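Local coordinates for protein mannitol dehydrogenase (Pseudomonas fluorescens, PDB 1LJ8) that binds NAD and probably catalyses the NAD-dependent oxidation of mannitol to fructose as a long-chain mannitol 2-dehydrogenase, at residues V186-V198 and T289-G301. Numbering follows the deposited sequence.
With NAD (nicotinamide-adenine-dinucleotide), chain B.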
ATOM      1  N   VAL A 186       8.811  -4.302  14.543  1.00 11.32           N
ATOM      2  CA  VAL A 186       7.652  -4.413  13.643  1.00 12.46           C
ATOM      3  C   VAL A 186       7.823  -3.240  12.668  1.00 13.04           C
ATOM      4  O   VAL A 186       7.812  -2.059  13.057  1.00 12.99           O
ATOM      5  CB  VAL A 186       6.309  -4.311  14.348  1.00 11.82           C
ATOM      6  CG1 VAL A 186       5.174  -4.569  13.302  1.00 12.75           C
ATOM      7  CG2 VAL A 186       6.200  -5.419  15.396  1.00 14.14           C
HETATM    8  N   MSE A 187       7.990  -3.600  11.398  1.00 11.59           N
HETATM    9  CA  MSE A 187       8.305  -2.643  10.337  1.00 10.76           C
HETATM   10  C   MSE A 187       7.198  -2.485   9.310  1.00 11.40           C
HETATM   11  O   MSE A 187       7.117  -3.263   8.366  1.00 11.36           O
HETATM   12  CB  MSE A 187       9.627  -3.131   9.671  1.00 11.09           C
HETATM   13  CG  MSE A 187      10.287  -2.111   8.744  1.00 12.80           C
HETATM   14 SE   MSE A 187      11.886  -2.808   7.870  1.00 19.57          SE
HETATM   15  CE  MSE A 187      11.104  -4.022   6.535  1.00 14.46           C
ATOM     16  N   SER A 188       6.383  -1.434   9.442  1.00 10.20           N
ATOM     17  CA  SER A 188       5.273  -1.209   8.498  1.00 10.49           C
ATOM     18  C   SER A 188       5.794  -0.665   7.169  1.00 12.30           C
ATOM     19  O   SER A 188       6.604   0.258   7.152  1.00 12.97           O
ATOM     20  CB  SER A 188       4.295  -0.150   9.049  1.00  9.79           C
ATOM     21  OG  SER A 188       3.278   0.082   8.061  1.00 11.86           O
ATOM     22  N   CYS A 189       5.316  -1.240   6.077  1.00 11.94           N
ATOM     23  CA  CYS A 189       5.681  -0.753   4.739  1.00 11.80           C
ATOM     24  C   CYS A 189       4.388  -0.388   4.008  1.00 12.06           C
ATOM     25  O   CYS A 189       4.305  -0.473   2.774  1.00 12.70           O
ATOM     26  CB  CYS A 189       6.453  -1.834   3.958  1.00 10.06           C
ATOM     27  SG  CYS A 189       8.023  -2.207   4.747  1.00 12.70           S
ATOM     28  N   ASP A 190       3.368   0.024   4.763  1.00 11.19           N
ATOM     29  CA  ASP A 190       2.113   0.463   4.146  1.00 11.49           C
ATOM     30  C   ASP A 190       2.020   1.984   3.998  1.00 11.62           C
ATOM     31  O   ASP A 190       2.734   2.733   4.665  1.00 11.62           O
ATOM     32  CB  ASP A 190       0.902  -0.043   4.966  1.00 10.93           C
ATOM     33  CG  ASP A 190       0.666  -1.555   4.775  1.00 10.16           C
ATOM     34  OD1 ASP A 190       0.350  -1.927   3.610  1.00 11.44           O
ATOM     35  OD2 ASP A 190       0.765  -2.343   5.783  1.00 12.44           O
ATOM     36  N   ASN A 191       1.103   2.417   3.139  1.00 12.16           N
ATOM     37  CA  ASN A 191       0.912   3.834   2.859  1.00 11.97           C
ATOM     38  C   ASN A 191       0.062   4.538   3.908  1.00 12.72           C
ATOM     39  O   ASN A 191      -1.120   4.783   3.666  1.00 12.60           O
ATOM     40  CB  ASN A 191       0.215   3.970   1.507  1.00 13.06           C
ATOM     41  CG  ASN A 191       1.112   3.625   0.344  1.00 11.97           C
ATOM     42  OD1 ASN A 191       2.342   3.808   0.396  1.00 13.73           O
ATOM     43  ND2 ASN A 191       0.490   3.219  -0.761  1.00 13.41           N
ATOM     44  N   LEU A 192       0.664   4.896   5.031  1.00 12.81           N
ATOM     45  CA  LEU A 192      -0.041   5.638   6.088  1.00 14.11           C
ATOM     46  C   LEU A 192       0.931   6.770   6.367  1.00 14.65           C
ATOM     47  O   LEU A 192       2.135   6.549   6.379  1.00 14.01           O
ATOM     48  CB  LEU A 192      -0.222   4.804   7.375  1.00 15.15           C
ATOM     49  CG  LEU A 192      -1.428   3.845   7.278  1.00 16.57           C
ATOM     50  CD1 LEU A 192      -1.004   2.545   6.558  1.00 19.74           C
ATOM     51  CD2 LEU A 192      -1.931   3.505   8.712  1.00 19.20           C
ATOM     52  N   PRO A 193       0.424   7.972   6.636  1.00 15.40           N
ATOM     53  CA  PRO A 193       1.338   9.092   6.903  1.00 15.69           C
ATOM     54  C   PRO A 193       2.443   8.799   7.948  1.00 15.65           C
ATOM     55  O   PRO A 193       3.631   9.120   7.747  1.00 16.74           O
ATOM     56  CB  PRO A 193       0.374  10.187   7.343  1.00 15.17           C
ATOM     57  CG  PRO A 193      -0.824   9.952   6.470  1.00 16.58           C
ATOM     58  CD  PRO A 193      -0.973   8.437   6.495  1.00 14.86           C
ATOM     59  N   HIS A 194       2.048   8.267   9.100  1.00 14.17           N
ATOM     60  CA  HIS A 194       3.013   7.914  10.132  1.00 13.30           C
ATOM     61  C   HIS A 194       2.794   6.399  10.330  1.00 13.23           C
ATOM     62  O   HIS A 194       2.238   5.973  11.342  1.00 13.40           O
ATOM     63  CB  HIS A 194       2.702   8.644  11.459  1.00 15.75           C
ATOM     64  CG  HIS A 194       2.786  10.146  11.366  1.00 18.84           C
ATOM     65  ND1 HIS A 194       2.446  10.971  12.424  1.00 19.65           N
ATOM     66  CD2 HIS A 194       3.080  10.968  10.324  1.00 18.42           C
ATOM     67  CE1 HIS A 194       2.509  12.237  12.028  1.00 21.64           C
ATOM     68  NE2 HIS A 194       2.890  12.264  10.760  1.00 16.82           N
ATOM     69  N   ASN A 195       3.262   5.594   9.382  1.00 13.61           N
ATOM     70  CA  ASN A 195       2.996   4.151   9.471  1.00 13.82           C
ATOM     71  C   ASN A 195       3.546   3.442  10.701  1.00 13.71           C
ATOM     72  O   ASN A 195       2.862   2.552  11.256  1.00 14.41           O
ATOM     73  CB  ASN A 195       3.399   3.443   8.181  1.00 13.51           C
ATOM     74  CG  ASN A 195       4.779   3.827   7.684  1.00 15.59           C
ATOM     75  OD1 ASN A 195       5.674   4.206   8.449  1.00 14.72           O
ATOM     76  ND2 ASN A 195       4.968   3.704   6.366  1.00 17.23           N
ATOM     77  N   GLY A 196       4.740   3.819  11.154  1.00 13.32           N
ATOM     78  CA  GLY A 196       5.252   3.195  12.366  1.00 12.58           C
ATOM     79  C   GLY A 196       4.413   3.616  13.585  1.00 13.08           C
ATOM     80  O   GLY A 196       4.075   2.778  14.415  1.00 12.24           O
ATOM     81  N   ALA A 197       4.114   4.903  13.724  1.00 14.09           N
ATOM     82  CA  ALA A 197       3.329   5.353  14.883  1.00 14.28           C
ATOM     83  C   ALA A 197       1.947   4.690  14.916  1.00 15.89           C
ATOM     84  O   ALA A 197       1.435   4.371  16.014  1.00 13.84           O
ATOM     85  CB  ALA A 197       3.159   6.883  14.873  1.00 16.60           C
ATOM     86  N   VAL A 198       1.338   4.502  13.739  1.00 12.54           N
ATOM     87  CA  VAL A 198       0.012   3.866  13.664  1.00 12.65           C
ATOM     88  C   VAL A 198       0.136   2.390  14.096  1.00 13.47           C
ATOM     89  O   VAL A 198      -0.707   1.895  14.888  1.00 12.81           O
ATOM     90  CB  VAL A 198      -0.593   3.965  12.230  1.00 13.53           C
ATOM     91  CG1 VAL A 198      -1.931   3.146  12.130  1.00 13.86           C
ATOM     92  CG2 VAL A 198      -0.962   5.445  11.923  1.00 14.06           C
ATOM     93  N   THR A 289       8.746  11.406   8.947  1.00 15.89           N
ATOM     94  CA  THR A 289       7.356  11.793   8.740  1.00 17.19           C
ATOM     95  C   THR A 289       7.069  12.895   7.727  1.00 17.41           C
ATOM     96  O   THR A 289       6.122  12.774   6.976  1.00 17.95           O
ATOM     97  CB  THR A 289       6.586  12.019  10.095  1.00 19.00           C
ATOM     98  OG1 THR A 289       7.170  13.082  10.846  1.00 20.92           O
ATOM     99  CG2 THR A 289       6.671  10.735  10.964  1.00 21.08           C
ATOM    100  N   PRO A 290       7.880  13.967   7.653  1.00 16.25           N
ATOM    101  CA  PRO A 290       7.463  14.917   6.619  1.00 17.07           C
ATOM    102  C   PRO A 290       7.569  14.375   5.180  1.00 16.33           C
ATOM    103  O   PRO A 290       6.812  14.786   4.301  1.00 14.10           O
ATOM    104  CB  PRO A 290       8.362  16.143   6.863  1.00 19.55           C
ATOM    105  CG  PRO A 290       9.520  15.619   7.599  1.00 20.13           C
ATOM    106  CD  PRO A 290       8.972  14.508   8.481  1.00 17.48           C
ATOM    107  N   TYR A 291       8.501  13.448   4.955  1.00 14.90           N
ATOM    108  CA  TYR A 291       8.687  12.830   3.644  1.00 15.89           C
ATOM    109  C   TYR A 291       7.514  11.883   3.345  1.00 14.73           C
ATOM    110  O   TYR A 291       6.986  11.885   2.251  1.00 12.40           O
ATOM    111  CB  TYR A 291       9.985  12.038   3.608  1.00 19.32           C
ATOM    112  CG  TYR A 291      11.189  12.906   3.888  1.00 22.76           C
ATOM    113  CD1 TYR A 291      11.971  12.709   5.028  1.00 22.30           C
ATOM    114  CD2 TYR A 291      11.523  13.950   3.016  1.00 24.11           C
ATOM    115  CE1 TYR A 291      13.078  13.548   5.289  1.00 24.59           C
ATOM    116  CE2 TYR A 291      12.596  14.783   3.267  1.00 26.02           C
ATOM    117  CZ  TYR A 291      13.375  14.579   4.403  1.00 26.53           C
ATOM    118  OH  TYR A 291      14.430  15.450   4.651  1.00 25.49           O
ATOM    119  N   GLU A 292       7.107  11.079   4.332  1.00 15.02           N
ATOM    120  CA  GLU A 292       5.967  10.169   4.098  1.00 15.38           C
ATOM    121  C   GLU A 292       4.685  11.010   3.959  1.00 12.83           C
ATOM    122  O   GLU A 292       3.814  10.694   3.145  1.00 13.86           O
ATOM    123  CB  GLU A 292       5.832   9.141   5.241  1.00 15.45           C
ATOM    124  CG  GLU A 292       4.686   8.088   5.013  1.00 18.94           C
ATOM    125  CD  GLU A 292       4.812   7.220   3.720  1.00 21.89           C
ATOM    126  OE1 GLU A 292       3.989   6.272   3.551  1.00 23.26           O
ATOM    127  OE2 GLU A 292       5.710   7.443   2.873  1.00 20.91           O
ATOM    128  N   GLU A 293       4.550  12.088   4.739  1.00 14.55           N
ATOM    129  CA  GLU A 293       3.346  12.945   4.613  1.00 13.15           C
ATOM    130  C   GLU A 293       3.274  13.508   3.196  1.00 14.02           C
ATOM    131  O   GLU A 293       2.188  13.573   2.581  1.00 13.85           O
ATOM    132  CB  GLU A 293       3.392  14.117   5.625  1.00 14.87           C
ATOM    133  CG  GLU A 293       3.072  13.677   7.040  1.00 13.62           C
ATOM    134  CD  GLU A 293       3.495  14.691   8.105  1.00 17.78           C
ATOM    135  OE1 GLU A 293       3.859  15.833   7.730  1.00 17.20           O
ATOM    136  OE2 GLU A 293       3.461  14.321   9.311  1.00 19.01           O
HETATM  137  N   MSE A 294       4.429  13.946   2.711  1.00 13.34           N
HETATM  138  CA  MSE A 294       4.573  14.495   1.367  1.00 12.97           C
HETATM  139  C   MSE A 294       4.179  13.508   0.263  1.00 12.73           C
HETATM  140  O   MSE A 294       3.419  13.826  -0.678  1.00 13.00           O
HETATM  141  CB  MSE A 294       6.032  14.898   1.112  1.00 17.64           C
HETATM  142  CG  MSE A 294       6.281  15.354  -0.301  1.00 19.61           C
HETATM  143 SE   MSE A 294       8.245  15.356  -0.697  1.00 28.40          SE
HETATM  144  CE  MSE A 294       8.529  13.451  -0.927  1.00 27.96           C
ATOM    145  N   LYS A 295       4.709  12.299   0.358  1.00 10.81           N
ATOM    146  CA  LYS A 295       4.402  11.311  -0.672  1.00 13.01           C
ATOM    147  C   LYS A 295       2.941  10.896  -0.628  1.00 11.28           C
ATOM    148  O   LYS A 295       2.275  10.762  -1.667  1.00 12.50           O
ATOM    149  CB  LYS A 295       5.297  10.093  -0.465  1.00 14.53           C
ATOM    150  CG  LYS A 295       5.001   9.011  -1.509  1.00 17.05           C
ATOM    151  CD  LYS A 295       4.608   7.754  -0.868  1.00 19.12           C
ATOM    152  CE  LYS A 295       4.397   6.646  -1.915  1.00 18.32           C
ATOM    153  NZ  LYS A 295       3.216   5.802  -1.499  1.00 14.20           N
ATOM    154  N   ILE A 296       2.426  10.668   0.574  1.00 11.46           N
ATOM    155  CA  ILE A 296       1.020  10.262   0.695  1.00 12.08           C
ATOM    156  C   ILE A 296       0.095  11.394   0.176  1.00 13.01           C
ATOM    157  O   ILE A 296      -0.868  11.152  -0.575  1.00 12.55           O
ATOM    158  CB  ILE A 296       0.646   9.957   2.166  1.00 12.94           C
ATOM    159  CG1 ILE A 296       1.412   8.702   2.675  1.00 14.40           C
ATOM    160  CG2 ILE A 296      -0.879   9.741   2.266  1.00 14.52           C
ATOM    161  CD1 ILE A 296       0.963   7.425   2.006  1.00 17.23           C
ATOM    162  N   GLY A 297       0.391  12.636   0.557  1.00 11.96           N
ATOM    163  CA  GLY A 297      -0.474  13.745   0.144  1.00 11.95           C
ATOM    164  C   GLY A 297      -0.485  14.034  -1.342  1.00 11.55           C
ATOM    165  O   GLY A 297      -1.531  14.293  -1.961  1.00 12.48           O
ATOM    166  N   LEU A 298       0.702  13.999  -1.922  1.00 11.44           N
ATOM    167  CA  LEU A 298       0.879  14.295  -3.334  1.00 12.30           C
ATOM    168  C   LEU A 298       0.752  13.102  -4.261  1.00 12.53           C
ATOM    169  O   LEU A 298       0.023  13.179  -5.247  1.00 12.92           O
ATOM    170  CB  LEU A 298       2.266  14.970  -3.559  1.00 11.47           C
ATOM    171  CG  LEU A 298       2.410  16.357  -2.892  1.00 12.22           C
ATOM    172  CD1 LEU A 298       3.911  16.833  -3.069  1.00 13.01           C
ATOM    173  CD2 LEU A 298       1.419  17.361  -3.549  1.00 12.81           C
ATOM    174  N   LEU A 299       1.456  12.009  -3.981  1.00 11.52           N
ATOM    175  CA  LEU A 299       1.381  10.877  -4.918  1.00  9.65           C
ATOM    176  C   LEU A 299       0.079  10.119  -4.726  1.00 10.71           C
ATOM    177  O   LEU A 299      -0.738  10.018  -5.651  1.00 10.69           O
ATOM    178  CB  LEU A 299       2.592   9.939  -4.735  1.00 11.00           C
ATOM    179  CG  LEU A 299       2.811   8.887  -5.836  1.00 13.04           C
ATOM    180  CD1 LEU A 299       4.270   8.348  -5.722  1.00 12.62           C
ATOM    181  CD2 LEU A 299       1.784   7.709  -5.662  1.00 14.26           C
ATOM    182  N   ASN A 300      -0.169   9.622  -3.510  1.00 11.73           N
ATOM    183  CA  ASN A 300      -1.411   8.861  -3.331  1.00 11.22           C
ATOM    184  C   ASN A 300      -2.647   9.730  -3.446  1.00 10.27           C
ATOM    185  O   ASN A 300      -3.666   9.291  -3.953  1.00 10.61           O
ATOM    186  CB  ASN A 300      -1.348   8.105  -2.001  1.00 11.35           C
ATOM    187  CG  ASN A 300      -0.168   7.122  -1.979  1.00 12.09           C
ATOM    188  OD1 ASN A 300       0.893   7.404  -1.412  1.00 12.71           O
ATOM    189  ND2 ASN A 300      -0.341   5.972  -2.617  1.00 13.21           N
ATOM    190  N   GLY A 301      -2.573  10.965  -2.948  1.00 10.17           N
ATOM    191  CA  GLY A 301      -3.692  11.858  -3.090  1.00 10.50           C
ATOM    192  C   GLY A 301      -3.993  12.072  -4.570  1.00 10.72           C
ATOM    193  O   GLY A 301      -5.159  12.067  -4.953  1.00 10.92           O
TER
HETATM  194  PA  NAD B1500      -1.585  -6.912  -3.175  1.00 13.45           P
HETATM  195  O1A NAD B1500      -3.004  -6.895  -3.422  1.00 14.98           O
HETATM  196  O2A NAD B1500      -0.600  -7.505  -4.123  1.00 12.44           O
HETATM  197  O5B NAD B1500      -1.277  -7.631  -1.783  1.00 14.96           O
HETATM  198  C5B NAD B1500      -1.956  -7.179  -0.570  1.00 16.33           C
HETATM  199  C4B NAD B1500      -1.461  -8.237   0.438  1.00 17.10           C
HETATM  200  O4B NAD B1500      -2.039  -7.867   1.757  1.00 17.37           O
HETATM  201  C3B NAD B1500      -2.013  -9.693   0.235  1.00 16.09           C
HETATM  202  O3B NAD B1500      -0.960 -10.582   0.650  1.00 16.04           O
HETATM  203  C2B NAD B1500      -3.243  -9.729   1.153  1.00 18.74           C
HETATM  204  O2B NAD B1500      -3.621 -11.047   1.530  1.00 20.22           O
HETATM  205  C1B NAD B1500      -2.723  -8.963   2.355  1.00 16.89           C
HETATM  206  N9A NAD B1500      -3.722  -8.422   3.221  1.00 16.81           N
HETATM  207  C8A NAD B1500      -4.856  -7.680   2.956  1.00 16.37           C
HETATM  208  N7A NAD B1500      -5.499  -7.337   4.049  1.00 16.65           N
HETATM  209  C5A NAD B1500      -4.741  -7.886   5.072  1.00 16.72           C
HETATM  210  C6A NAD B1500      -4.945  -7.821   6.455  1.00 15.10           C
HETATM  211  N6A NAD B1500      -5.940  -7.179   7.070  1.00 17.97           N
HETATM  212  N1A NAD B1500      -4.037  -8.478   7.274  1.00 15.92           N
HETATM  213  C2A NAD B1500      -2.951  -9.172   6.743  1.00 17.07           C
HETATM  214  N3A NAD B1500      -2.716  -9.231   5.374  1.00 18.60           N
HETATM  215  C4A NAD B1500      -3.657  -8.566   4.583  1.00 17.29           C
HETATM  216  O3  NAD B1500      -1.191  -5.404  -2.876  1.00 12.18           O
HETATM  217  PN  NAD B1500       0.201  -4.616  -3.035  1.00 12.57           P
HETATM  218  O1N NAD B1500       0.235  -3.969  -4.350  1.00 13.89           O
HETATM  219  O2N NAD B1500       1.274  -5.560  -2.709  1.00 13.14           O
HETATM  220  O5D NAD B1500       0.056  -3.456  -1.976  1.00 11.96           O
HETATM  221  C5D NAD B1500       0.024  -3.825  -0.604  1.00 11.80           C
HETATM  222  C4D NAD B1500       0.280  -2.591   0.144  1.00 12.93           C
HETATM  223  O4D NAD B1500       1.630  -2.096   0.025  1.00 12.22           O
HETATM  224  C3D NAD B1500      -0.643  -1.348  -0.127  1.00 13.01           C
HETATM  225  O3D NAD B1500      -1.927  -1.485   0.472  1.00 11.71           O
HETATM  226  C2D NAD B1500       0.198  -0.179   0.346  1.00 11.01           C
HETATM  227  O2D NAD B1500      -0.007   0.083   1.727  1.00 10.34           O
HETATM  228  C1D NAD B1500       1.647  -0.642   0.045  1.00 12.25           C
HETATM  229  N1N NAD B1500       2.212  -0.103  -1.207  1.00 11.57           N
HETATM  230  C2N NAD B1500       1.866  -0.531  -2.502  1.00 10.99           C
HETATM  231  C3N NAD B1500       2.413   0.136  -3.567  1.00 13.12           C
HETATM  232  C7N NAD B1500       2.015  -0.297  -4.991  1.00 13.05           C
HETATM  233  O7N NAD B1500       2.358   0.447  -5.921  1.00 10.18           O
HETATM  234  N7N NAD B1500       1.276  -1.366  -5.200  1.00 10.98           N
HETATM  235  C4N NAD B1500       3.323   1.285  -3.367  1.00 13.42           C
HETATM  236  C5N NAD B1500       3.668   1.656  -2.032  1.00 12.27           C
HETATM  237  C6N NAD B1500       3.115   0.967  -0.915  1.00 10.18           C
HETATM  238  O   HOH W   1       4.541   5.135   1.280  1.00 20.92           O
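Lys295 and Asn191 meet beside the nicotinamide end of NAD. NZ of Lys295 lies 2.9 Å from Asn191 OD1 and donates to it from well above the amide plane, 57° out of it, rather than on a lone pair. The same NZ makes a more regular bond to Asn300 OD1, in that carbonyl plane at 2.8 Å; Asn300 lies five residues on, where the helix widens into a pi-type turn, and its bond helps to orient the lysine end. Water 1 lies between Asn191 OD1 (2.7 Å) and Glu292 OE1 (2.6 Å) and links the two side chains. Ile296 packs beside this polar group, its CD1 3.6 Å from Asn191 CB, while its CG2 reaches the Pro193 ring. CG of Glu292 rests on the carbonyl oxygens of Leu192 and Pro193; with that CG anti to the backbone N (chi1 -177°) and the chain bent at chi2, the carboxylate is brought to the water.

At the other end of the contact, His194 NE2 donates to the anti lone pair of Glu293 OE2 at 2.6 Å. The bond is almost straight (171°) and lies in the ring plane, while Thr289 CG2 sits over one face of the His194 ring, offset toward the rim, 4.0 Å from the centroid, in a CH-pi contact.

Behind this first shell, Asn195 ND2 donates to Asp190 O at 3.0 Å, and Asn195 OD1 accepts from Ala227 N. Asp190 OD1 and the backbone N of Asn191 both bind the ribose hydroxyl O2D of NAD; Tyr136 bonds to Asp190 OD2, and Glu133 takes Asn191 ND2. Lys295 NZ, two amide oxygens, a carboxylate and a water thus form a buried network next to the nicotinamide, consistent with helix 289-313 of the C-terminal domain completing the cofactor cleft.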